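Local atomic coordinates of putative pectin lyase (Geobacillus virus E2, PDB entry 7CHU), a protein that serves as a trimeric tailspike of a deep-sea thermophilic bacteriophage and probably binds, and perhaps cleaves, a host-surface polysaccharide. Residues V240-G245 with N251-I256; V268-T273 with N282-C287; P305-D310 with T314-C319. One frame throughout, in Å; residues are numbered along the deposited sequence.

Contact 1: residues V240-G245 with N251-I256; sequences VYIYNG and NRLLFI
The backbone N of L253, a residue that faces I242, donates to OD1 of N282 on the next turn. The contact with 240-245 has no hydrogen bond of its own. It is made by side chains that reach into the interior from two nearly antiparallel strands. The axes of 240-243 and 251-256 run 10.8 Å apart at an angle of 165°, too far for backbone pairing. I242 and L253 meet tip to tip, with I242 CG2 3.7 Å from L253 CD1. With I242 CG1 anti to its carbonyl carbon (chi1 -60°), the longer branch carries CD1 forward between two partners. There CD1 lies 3.9 Å from L253 CD1 and 4.0 Å from CE1 of the F255 ring. V240 CG1 comes from the direction opposite to F255 and stops 4.1 Å from its CZ. Both aliphatic groups approach this ring obliquely. The ring also stacks on F284 of the following turn, and F260 packs on it as well. Behind strand 251-256 lies the trimer interface, where R252 NH2 bonds to G286 O of a second subunit. Strands that face each other across a filled interior are characteristic of the parallel beta-helix of pectate lyase-like proteins. Four buried apolar side chains and no polar pair are consistent with a contact held by dispersion and exclusion of water, not by directional bonds.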
loop_
_atom_site.group_PDB
_atom_site.type_symbol
_atom_site.label_atom_id
_atom_site.label_comp_id
_atom_site.label_asym_id
_atom_site.label_seq_id
_atom_site.Cartn_x
_atom_site.Cartn_y
_atom_site.Cartn_z
ATOM N N VAL A 240 6.072 -18.475 -8.611
ATOM C CA VAL A 240 5.466 -17.668 -9.673
ATOM C C VAL A 240 6.534 -17.466 -10.736
ATOM O O VAL A 240 7.643 -17.029 -10.417
ATOM C CB VAL A 240 4.978 -16.300 -9.164
ATOM C CG1 VAL A 240 4.346 -15.493 -10.324
ATOM C CG2 VAL A 240 3.986 -16.470 -8.037
ATOM N N TYR A 241 6.231 -17.819 -11.976
ATOM C CA TYR A 241 7.174 -17.678 -13.084
ATOM C C TYR A 241 6.581 -16.689 -14.078
ATOM O O TYR A 241 5.504 -16.940 -14.633
ATOM C CB TYR A 241 7.439 -19.034 -13.736
ATOM C CG TYR A 241 8.660 -19.085 -14.654
ATOM C CD1 TYR A 241 8.600 -18.638 -15.984
ATOM C CD2 TYR A 241 9.865 -19.603 -14.200
ATOM C CE1 TYR A 241 9.747 -18.693 -16.824
ATOM C CE2 TYR A 241 10.995 -19.669 -15.036
ATOM C CZ TYR A 241 10.927 -19.209 -16.327
ATOM O OH TYR A 241 12.050 -19.291 -17.114
ATOM N N ILE A 242 7.258 -15.565 -14.286
ATOM C CA ILE A 242 6.760 -14.495 -15.145
ATOM C C ILE A 242 7.681 -14.416 -16.360
ATOM O O ILE A 242 8.854 -14.050 -16.232
ATOM C CB ILE A 242 6.704 -13.148 -14.403
ATOM C CG1 ILE A 242 5.760 -13.267 -13.188
ATOM C CG2 ILE A 242 6.262 -12.058 -15.378
ATOM C CD1 ILE A 242 5.936 -12.183 -12.064
ATOM N N TYR A 243 7.147 -14.758 -17.539
ATOM C CA TYR A 243 7.906 -14.850 -18.784
ATOM C C TYR A 243 7.448 -13.763 -19.759
ATOM O O TYR A 243 6.261 -13.442 -19.829
ATOM C CB TYR A 243 7.691 -16.250 -19.395
ATOM C CG TYR A 243 8.483 -16.596 -20.637
ATOM C CD1 TYR A 243 9.810 -16.187 -20.793
ATOM C CD2 TYR A 243 7.917 -17.378 -21.632
ATOM C CE1 TYR A 243 10.539 -16.522 -21.939
ATOM C CE2 TYR A 243 8.629 -17.725 -22.776
ATOM C CZ TYR A 243 9.941 -17.297 -22.926
ATOM O OH TYR A 243 10.659 -17.648 -24.050
ATOM N N ASN A 244 8.375 -13.172 -20.502
ATOM C CA ASN A 244 7.907 -12.181 -21.465
ATOM C C ASN A 244 7.302 -12.844 -22.709
ATOM O O ASN A 244 6.378 -12.282 -23.312
ATOM C CB ASN A 244 9.029 -11.182 -21.838
ATOM C CG ASN A 244 10.326 -11.844 -22.352
ATOM O OD1 ASN A 244 10.586 -13.035 -22.180
ATOM N ND2 ASN A 244 11.176 -11.018 -22.936
ATOM N N GLY A 245 7.727 -14.055 -23.041
ATOM C CA GLY A 245 7.345 -14.684 -24.299
ATOM C C GLY A 245 8.136 -14.147 -25.476
ATOM O O GLY A 245 9.085 -13.368 -25.325
ATOM N N ASN A 251 3.818 -6.992 -18.098
ATOM C CA ASN A 251 3.986 -5.675 -17.506
ATOM C C ASN A 251 2.732 -5.313 -16.714
ATOM O O ASN A 251 1.639 -5.837 -16.967
ATOM C CB ASN A 251 4.303 -4.617 -18.581
ATOM C CG ASN A 251 3.127 -4.331 -19.469
ATOM O OD1 ASN A 251 2.218 -3.614 -19.067
ATOM N ND2 ASN A 251 3.113 -4.922 -20.678
ATOM N N ARG A 252 2.911 -4.428 -15.734
ATOM C CA ARG A 252 1.817 -3.969 -14.875
ATOM C C ARG A 252 1.096 -5.132 -14.191
ATOM O O ARG A 252 -0.130 -5.131 -14.046
ATOM C CB ARG A 252 0.846 -3.094 -15.667
ATOM C CG ARG A 252 1.392 -1.697 -15.943
ATOM C CD ARG A 252 1.528 -0.898 -14.629
ATOM N NE ARG A 252 0.226 -0.666 -14.021
ATOM C CZ ARG A 252 0.032 -0.079 -12.840
ATOM N NH1 ARG A 252 1.068 0.359 -12.141
ATOM N NH2 ARG A 252 -1.210 0.094 -12.370
ATOM N N LEU A 253 1.855 -6.144 -13.786
ATOM C CA LEU A 253 1.377 -7.142 -12.837
ATOM C C LEU A 253 1.538 -6.578 -11.427
ATOM O O LEU A 253 2.668 -6.310 -11.004
ATOM C CB LEU A 253 2.173 -8.439 -12.956
ATOM C CG LEU A 253 2.262 -9.171 -14.311
ATOM C CD1 LEU A 253 3.263 -10.312 -14.214
ATOM C CD2 LEU A 253 0.918 -9.697 -14.674
ATOM N N LEU A 254 0.435 -6.424 -10.694
ATOM C CA LEU A 254 0.464 -5.841 -9.350
ATOM C C LEU A 254 0.095 -6.910 -8.334
ATOM O O LEU A 254 -1.067 -7.319 -8.254
ATOM C CB LEU A 254 -0.481 -4.645 -9.243
ATOM C CG LEU A 254 0.167 -3.282 -9.547
ATOM C CD1 LEU A 254 0.639 -3.125 -11.014
ATOM C CD2 LEU A 254 -0.728 -2.098 -9.153
ATOM N N PHE A 255 1.083 -7.360 -7.564
ATOM C CA PHE A 255 0.870 -8.289 -6.463
ATOM C C PHE A 255 0.755 -7.466 -5.183
ATOM O O PHE A 255 1.692 -6.752 -4.819
ATOM C CB PHE A 255 2.023 -9.294 -6.357
ATOM C CG PHE A 255 2.211 -10.162 -7.582
ATOM C CD1 PHE A 255 2.851 -9.675 -8.708
ATOM C CD2 PHE A 255 1.769 -11.477 -7.582
ATOM C CE1 PHE A 255 3.057 -10.487 -9.818
ATOM C CE2 PHE A 255 1.947 -12.296 -8.694
ATOM C CZ PHE A 255 2.583 -11.796 -9.826
ATOM N N ILE A 256 -0.402 -7.514 -4.529
ATOM C CA ILE A 256 -0.674 -6.654 -3.389
ATOM C C ILE A 256 -0.978 -7.535 -2.198
ATOM O O ILE A 256 -1.868 -8.392 -2.262
ATOM C CB ILE A 256 -1.821 -5.677 -3.659
ATOM C CG1 ILE A 256 -1.470 -4.748 -4.829
ATOM C CG2 ILE A 256 -2.125 -4.875 -2.379
ATOM C CD1 ILE A 256 -2.654 -3.844 -5.263
#

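Contact 2: residues V268-T273 with N282-C287; sequences VYFDST and NQFIGC
F270 and F284 meet edge to edge across the interior, with F270 CE2 3.7 Å from F284 CE1. Each ring lies near the plane of the other at this point, yet the two planes are almost perpendicular. It is therefore not a stack. F270 CG is anti to its carbonyl carbon (chi1 -79°), which turns the ring's outer atoms toward F284 and N282. V268 meets the F284 ring obliquely at adjoining atoms: CG1 is 3.7 Å from CZ, and CG2 is 3.7 Å from CE2. N282 meets F270 obliquely at CE1, with ND2 3.6 Å away and the amide tilted 26° from the ring. Its OD1 accepts from L253 N, and ND2 makes a weak hydrogen bond to S250 O. This part is tight and wholly buried. The other end of 268-273 is looser and nearer solvent. There exposed T273 closes an Asx turn, as its N reaches D271 OD1 at 2.9 Å. T273 OG1 donates to the same oxygen on its syn side at 2.6 Å. Two donors thus grip OD1, while OD2 probably bonds to Y241 OH. In the beta-helix, strand 268-271 lies between parallel strands 240-243 and 307-309. Strand 283-285 lies between 251-256 and 315-317.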
loop_
_atom_site.group_PDB
_atom_site.type_symbol
_atom_site.label_atom_id
_atom_site.label_comp_id
_atom_site.label_asym_id
_atom_site.label_seq_id
_atom_site.Cartn_x
_atom_site.Cartn_y
_atom_site.Cartn_z
ATOM N N VAL A 268 9.469 -15.899 -6.677
ATOM C CA VAL A 268 9.146 -15.133 -7.872
ATOM C C VAL A 268 10.348 -15.226 -8.794
ATOM O O VAL A 268 11.467 -14.913 -8.377
ATOM C CB VAL A 268 8.853 -13.662 -7.537
ATOM C CG1 VAL A 268 8.806 -12.828 -8.805
ATOM C CG2 VAL A 268 7.557 -13.544 -6.745
ATOM N N TYR A 269 10.126 -15.669 -10.033
ATOM C CA TYR A 269 11.192 -15.794 -11.024
ATOM C C TYR A 269 10.772 -15.032 -12.277
ATOM O O TYR A 269 9.806 -15.424 -12.938
ATOM C CB TYR A 269 11.458 -17.273 -11.345
ATOM C CG TYR A 269 12.709 -17.504 -12.143
ATOM C CD1 TYR A 269 12.734 -17.228 -13.504
ATOM C CD2 TYR A 269 13.877 -17.973 -11.533
ATOM C CE1 TYR A 269 13.875 -17.431 -14.274
ATOM C CE2 TYR A 269 15.039 -18.184 -12.284
ATOM C CZ TYR A 269 15.024 -17.919 -13.658
ATOM O OH TYR A 269 16.147 -18.101 -14.424
ATOM N N PHE A 270 11.457 -13.926 -12.579
ATOM C CA PHE A 270 11.225 -13.181 -13.808
ATOM C C PHE A 270 12.172 -13.715 -14.875
ATOM O O PHE A 270 13.358 -13.930 -14.612
ATOM C CB PHE A 270 11.460 -11.680 -13.634
ATOM C CG PHE A 270 10.321 -10.949 -12.978
ATOM C CD1 PHE A 270 9.275 -10.425 -13.726
ATOM C CD2 PHE A 270 10.311 -10.767 -11.617
ATOM C CE1 PHE A 270 8.230 -9.732 -13.118
ATOM C CE2 PHE A 270 9.294 -10.046 -10.993
ATOM C CZ PHE A 270 8.252 -9.536 -11.726
ATOM N N ASP A 271 11.639 -13.943 -16.072
ATOM C CA ASP A 271 12.408 -14.468 -17.199
ATOM C C ASP A 271 12.130 -13.548 -18.382
ATOM O O ASP A 271 10.991 -13.470 -18.845
ATOM C CB ASP A 271 11.997 -15.915 -17.480
ATOM C CG ASP A 271 12.708 -16.530 -18.687
ATOM O OD1 ASP A 271 13.421 -15.830 -19.451
ATOM O OD2 ASP A 271 12.515 -17.752 -18.869
ATOM N N SER A 272 13.145 -12.804 -18.823
ATOM C CA SER A 272 12.999 -11.873 -19.939
ATOM C C SER A 272 13.750 -12.364 -21.171
ATOM O O SER A 272 14.056 -11.566 -22.068
ATOM C CB SER A 272 13.482 -10.473 -19.560
ATOM O OG SER A 272 12.543 -9.778 -18.733
ATOM N N THR A 273 14.034 -13.659 -21.236
ATOM C CA THR A 273 14.841 -14.181 -22.339
ATOM C C THR A 273 14.050 -14.462 -23.609
ATOM O O THR A 273 14.657 -14.838 -24.614
ATOM C CB THR A 273 15.551 -15.469 -21.943
ATOM O OG1 THR A 273 14.577 -16.493 -21.689
ATOM C CG2 THR A 273 16.477 -15.240 -20.723
ATOM N N ASN A 282 6.256 -4.093 -13.133
ATOM C CA ASN A 282 5.496 -4.957 -12.250
ATOM C C ASN A 282 5.775 -4.586 -10.803
ATOM O O ASN A 282 6.822 -4.022 -10.499
ATOM C CB ASN A 282 5.863 -6.392 -12.546
ATOM C CG ASN A 282 5.657 -6.705 -14.012
ATOM O OD1 ASN A 282 4.516 -6.680 -14.480
ATOM N ND2 ASN A 282 6.756 -6.931 -14.756
ATOM N N GLN A 283 4.828 -4.892 -9.911
ATOM C CA GLN A 283 4.883 -4.361 -8.555
ATOM C C GLN A 283 4.591 -5.448 -7.536
ATOM O O GLN A 283 3.764 -6.334 -7.778
ATOM C CB GLN A 283 3.882 -3.212 -8.368
ATOM C CG GLN A 283 4.048 -2.064 -9.364
ATOM C CD GLN A 283 3.603 -0.727 -8.799
ATOM O OE1 GLN A 283 3.327 -0.608 -7.595
ATOM N NE2 GLN A 283 3.552 0.295 -9.654
ATOM N N PHE A 284 5.257 -5.344 -6.385
ATOM C CA PHE A 284 5.013 -6.167 -5.207
ATOM C C PHE A 284 4.853 -5.207 -4.036
ATOM O O PHE A 284 5.828 -4.576 -3.620
ATOM C CB PHE A 284 6.162 -7.142 -4.968
ATOM C CG PHE A 284 6.340 -8.117 -6.102
ATOM C CD1 PHE A 284 7.084 -7.765 -7.216
ATOM C CD2 PHE A 284 5.717 -9.343 -6.066
ATOM C CE1 PHE A 284 7.204 -8.637 -8.303
ATOM C CE2 PHE A 284 5.841 -10.247 -7.153
ATOM C CZ PHE A 284 6.585 -9.889 -8.259
ATOM N N ILE A 285 3.629 -5.077 -3.521
ATOM C CA ILE A 285 3.312 -4.100 -2.479
ATOM C C ILE A 285 2.929 -4.874 -1.223
ATOM O O ILE A 285 1.918 -5.586 -1.203
ATOM C CB ILE A 285 2.197 -3.137 -2.916
ATOM C CG1 ILE A 285 2.618 -2.406 -4.210
ATOM C CG2 ILE A 285 1.836 -2.146 -1.754
ATOM C CD1 ILE A 285 1.476 -1.636 -4.888
ATOM N N GLY A 286 3.734 -4.749 -0.183
ATOM C CA GLY A 286 3.387 -5.390 1.068
ATOM C C GLY A 286 3.481 -6.895 1.057
ATOM O O GLY A 286 2.841 -7.548 1.879
ATOM N N CYS A 287 4.303 -7.470 0.181
ATOM C CA CYS A 287 4.313 -8.915 0.041
ATOM C C CYS A 287 5.295 -9.569 1.008
ATOM O O CYS A 287 6.254 -8.950 1.488
ATOM C CB CYS A 287 4.611 -9.316 -1.408
ATOM S SG CYS A 287 3.321 -8.781 -2.592
#

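Contact 3: residues P305-D310 with T314-C319; sequences PHMYLD and TYVMNC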
loop_
_atom_site.group_PDB
_atom_site.type_symbol
_atom_site.label_atom_id
_atom_site.label_comp_id
_atom_site.label_asym_id
_atom_site.label_seq_id
_atom_site.Cartn_x
_atom_site.Cartn_y
_atom_site.Cartn_z
ATOM N N PRO A 305 17.297 -17.661 -5.301
ATOM C CA PRO A 305 16.877 -16.410 -4.665
ATOM C C PRO A 305 15.386 -16.415 -4.371
ATOM O O PRO A 305 14.609 -17.139 -5.003
ATOM C CB PRO A 305 17.252 -15.340 -5.694
ATOM C CG PRO A 305 17.273 -16.073 -7.002
ATOM C CD PRO A 305 17.745 -17.460 -6.685
ATOM N N HIS A 306 15.005 -15.642 -3.347
ATOM C CA HIS A 306 13.585 -15.459 -3.060
ATOM C C HIS A 306 12.907 -14.776 -4.230
ATOM O O HIS A 306 11.801 -15.155 -4.613
ATOM C CB HIS A 306 13.354 -14.644 -1.774
ATOM C CG HIS A 306 13.376 -15.462 -0.512
ATOM N ND1 HIS A 306 14.009 -16.682 -0.425
ATOM C CD2 HIS A 306 12.825 -15.240 0.709
ATOM C CE1 HIS A 306 13.865 -17.166 0.798
ATOM N NE2 HIS A 306 13.140 -16.317 1.503
ATOM N N MET A 307 13.564 -13.782 -4.827
ATOM C CA MET A 307 13.060 -13.150 -6.044
ATOM C C MET A 307 14.198 -13.079 -7.049
ATOM O O MET A 307 15.220 -12.442 -6.770
ATOM C CB MET A 307 12.517 -11.743 -5.759
ATOM C CG MET A 307 12.140 -10.987 -7.046
ATOM S SD MET A 307 11.489 -9.330 -6.762
ATOM C CE MET A 307 9.996 -9.716 -5.852
ATOM N N TYR A 308 14.037 -13.716 -8.217
ATOM C CA TYR A 308 14.965 -13.514 -9.333
ATOM C C TYR A 308 14.361 -12.477 -10.264
ATOM O O TYR A 308 13.314 -12.722 -10.863
ATOM C CB TYR A 308 15.250 -14.806 -10.105
ATOM C CG TYR A 308 16.099 -14.557 -11.325
ATOM C CD1 TYR A 308 17.426 -14.135 -11.193
ATOM C CD2 TYR A 308 15.582 -14.720 -12.608
ATOM C CE1 TYR A 308 18.221 -13.883 -12.301
ATOM C CE2 TYR A 308 16.366 -14.474 -13.727
ATOM C CZ TYR A 308 17.686 -14.055 -13.571
ATOM O OH TYR A 308 18.466 -13.813 -14.682
ATOM N N LEU A 309 14.988 -11.308 -10.362
ATOM C CA LEU A 309 14.396 -10.161 -11.055
ATOM C C LEU A 309 15.143 -9.857 -12.357
ATOM O O LEU A 309 15.887 -8.884 -12.451
ATOM C CB LEU A 309 14.395 -8.968 -10.115
ATOM C CG LEU A 309 13.767 -7.650 -10.540
ATOM C CD1 LEU A 309 12.529 -7.952 -11.342
ATOM C CD2 LEU A 309 13.435 -6.781 -9.291
ATOM N N ASP A 310 14.915 -10.691 -13.388
ATOM C CA ASP A 310 15.318 -10.352 -14.760
ATOM C C ASP A 310 14.206 -9.508 -15.378
ATOM O O ASP A 310 13.363 -9.983 -16.153
ATOM C CB ASP A 310 15.607 -11.609 -15.574
ATOM C CG ASP A 310 16.023 -11.314 -17.026
ATOM O OD1 ASP A 310 16.503 -10.193 -17.352
ATOM O OD2 ASP A 310 15.861 -12.237 -17.852
ATOM N N THR A 314 10.773 -2.561 -11.795
ATOM C CA THR A 314 9.947 -3.286 -10.846
ATOM C C THR A 314 9.882 -2.504 -9.543
ATOM O O THR A 314 10.873 -1.891 -9.121
ATOM C CB THR A 314 10.524 -4.687 -10.595
ATOM O OG1 THR A 314 10.848 -5.293 -11.853
ATOM C CG2 THR A 314 9.539 -5.581 -9.834
ATOM N N TYR A 315 8.729 -2.536 -8.896
ATOM C CA TYR A 315 8.531 -1.813 -7.642
ATOM C C TYR A 315 8.379 -2.847 -6.534
ATOM O O TYR A 315 7.389 -3.584 -6.507
ATOM C CB TYR A 315 7.294 -0.919 -7.701
ATOM C CG TYR A 315 7.209 0.051 -8.872
ATOM C CD1 TYR A 315 7.000 -0.415 -10.164
ATOM C CD2 TYR A 315 7.286 1.436 -8.672
ATOM C CE1 TYR A 315 6.873 0.457 -11.227
ATOM C CE2 TYR A 315 7.165 2.325 -9.729
ATOM C CZ TYR A 315 6.957 1.818 -11.015
ATOM O OH TYR A 315 6.814 2.674 -12.081
ATOM N N VAL A 316 9.360 -2.927 -5.647
ATOM C CA VAL A 316 9.278 -3.833 -4.508
ATOM C C VAL A 316 9.105 -2.957 -3.268
ATOM O O VAL A 316 10.087 -2.476 -2.679
ATOM C CB VAL A 316 10.512 -4.748 -4.416
ATOM C CG1 VAL A 316 10.344 -5.776 -3.316
ATOM C CG2 VAL A 316 10.787 -5.441 -5.792
ATOM N N MET A 317 7.845 -2.747 -2.877
ATOM C CA MET A 317 7.457 -1.764 -1.876
ATOM C C MET A 317 7.075 -2.445 -0.570
ATOM O O MET A 317 6.153 -3.269 -0.536
ATOM C CB MET A 317 6.293 -0.906 -2.372
ATOM C CG MET A 317 6.501 -0.311 -3.753
ATOM S SD MET A 317 7.879 0.862 -3.826
ATOM C CE MET A 317 7.301 2.157 -2.717
ATOM N N ASN A 318 7.755 -2.053 0.505
ATOM C CA ASN A 318 7.486 -2.526 1.866
ATOM C C ASN A 318 7.216 -4.034 1.882
ATOM O O ASN A 318 6.185 -4.522 2.349
ATOM C CB ASN A 318 6.350 -1.718 2.548
ATOM C CG ASN A 318 5.178 -1.368 1.614
ATOM O OD1 ASN A 318 5.292 -0.517 0.710
ATOM N ND2 ASN A 318 4.029 -1.993 1.860
ATOM N N CYS A 319 8.179 -4.783 1.351
ATOM C CA CYS A 319 8.076 -6.230 1.374
ATOM C C CYS A 319 8.981 -6.809 2.445
ATOM O O CYS A 319 9.975 -6.200 2.866
ATOM C CB CYS A 319 8.392 -6.854 0.005
ATOM S SG CYS A 319 7.233 -6.386 -1.322
#
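No ring takes part where M307 and L309 meet V316 and T314; the flat groups lie around the contact. One face of the Y308 ring has D310 N 4.0 Å above its plane, offset toward the rim. Y308 meets Y269 with planes about 35° apart, and H306 meets H267 and F328 edge-to-face. Y315 starts away from strand 307-309, and its OH bonds to N281 OD1. In the interior L309 and T314 meet tip to tip. L309 CG is anti to the backbone N (chi1 -177°), which carries both methyls across. CD1 comes 3.2 Å from T314 OG1, a close carbon-oxygen approach. CD2 lies 3.8 Å from T314 CB. M307 runs extended from the backbone and bends at its last torsion (chi3 -63°). Its SD meets V316 CG2 at 4.1 Å, again tip to tip, and M307 also packs on F284 and F289. Beyond the contact, D310 forms a salt bridge to R278, while N318 ND2 bonds to Q283 OE1 of the third subunit. This is one more filled turn of the beta-helix. The chemistry is almost wholly apolar. The hydroxyl T314 OG1 is hydrogen-bonded elsewhere, so the contact itself is packing, with no hydrogen bond across it.

In the fold
The three contacts follow one another along the chain, each opening after the last has closed. They mark successive turns of a parallel beta-helix, as in pectate lyase-like proteins. Centres of contacts 1 and 2 are 6 Å apart, as are those of contacts 2 and 3. Contacts 1 and 3 lie 11 Å apart between centres and do not touch. Strands 240-243, 268-271 and 307-309 pair in parallel on one side. Strands 251-256, 283-285 and 315-317 do so on the other. Contact 2 is thus the middle layer of a continuous buried core. All three lie near the chain's centre and border other subunits, so this core backs the trimer interface.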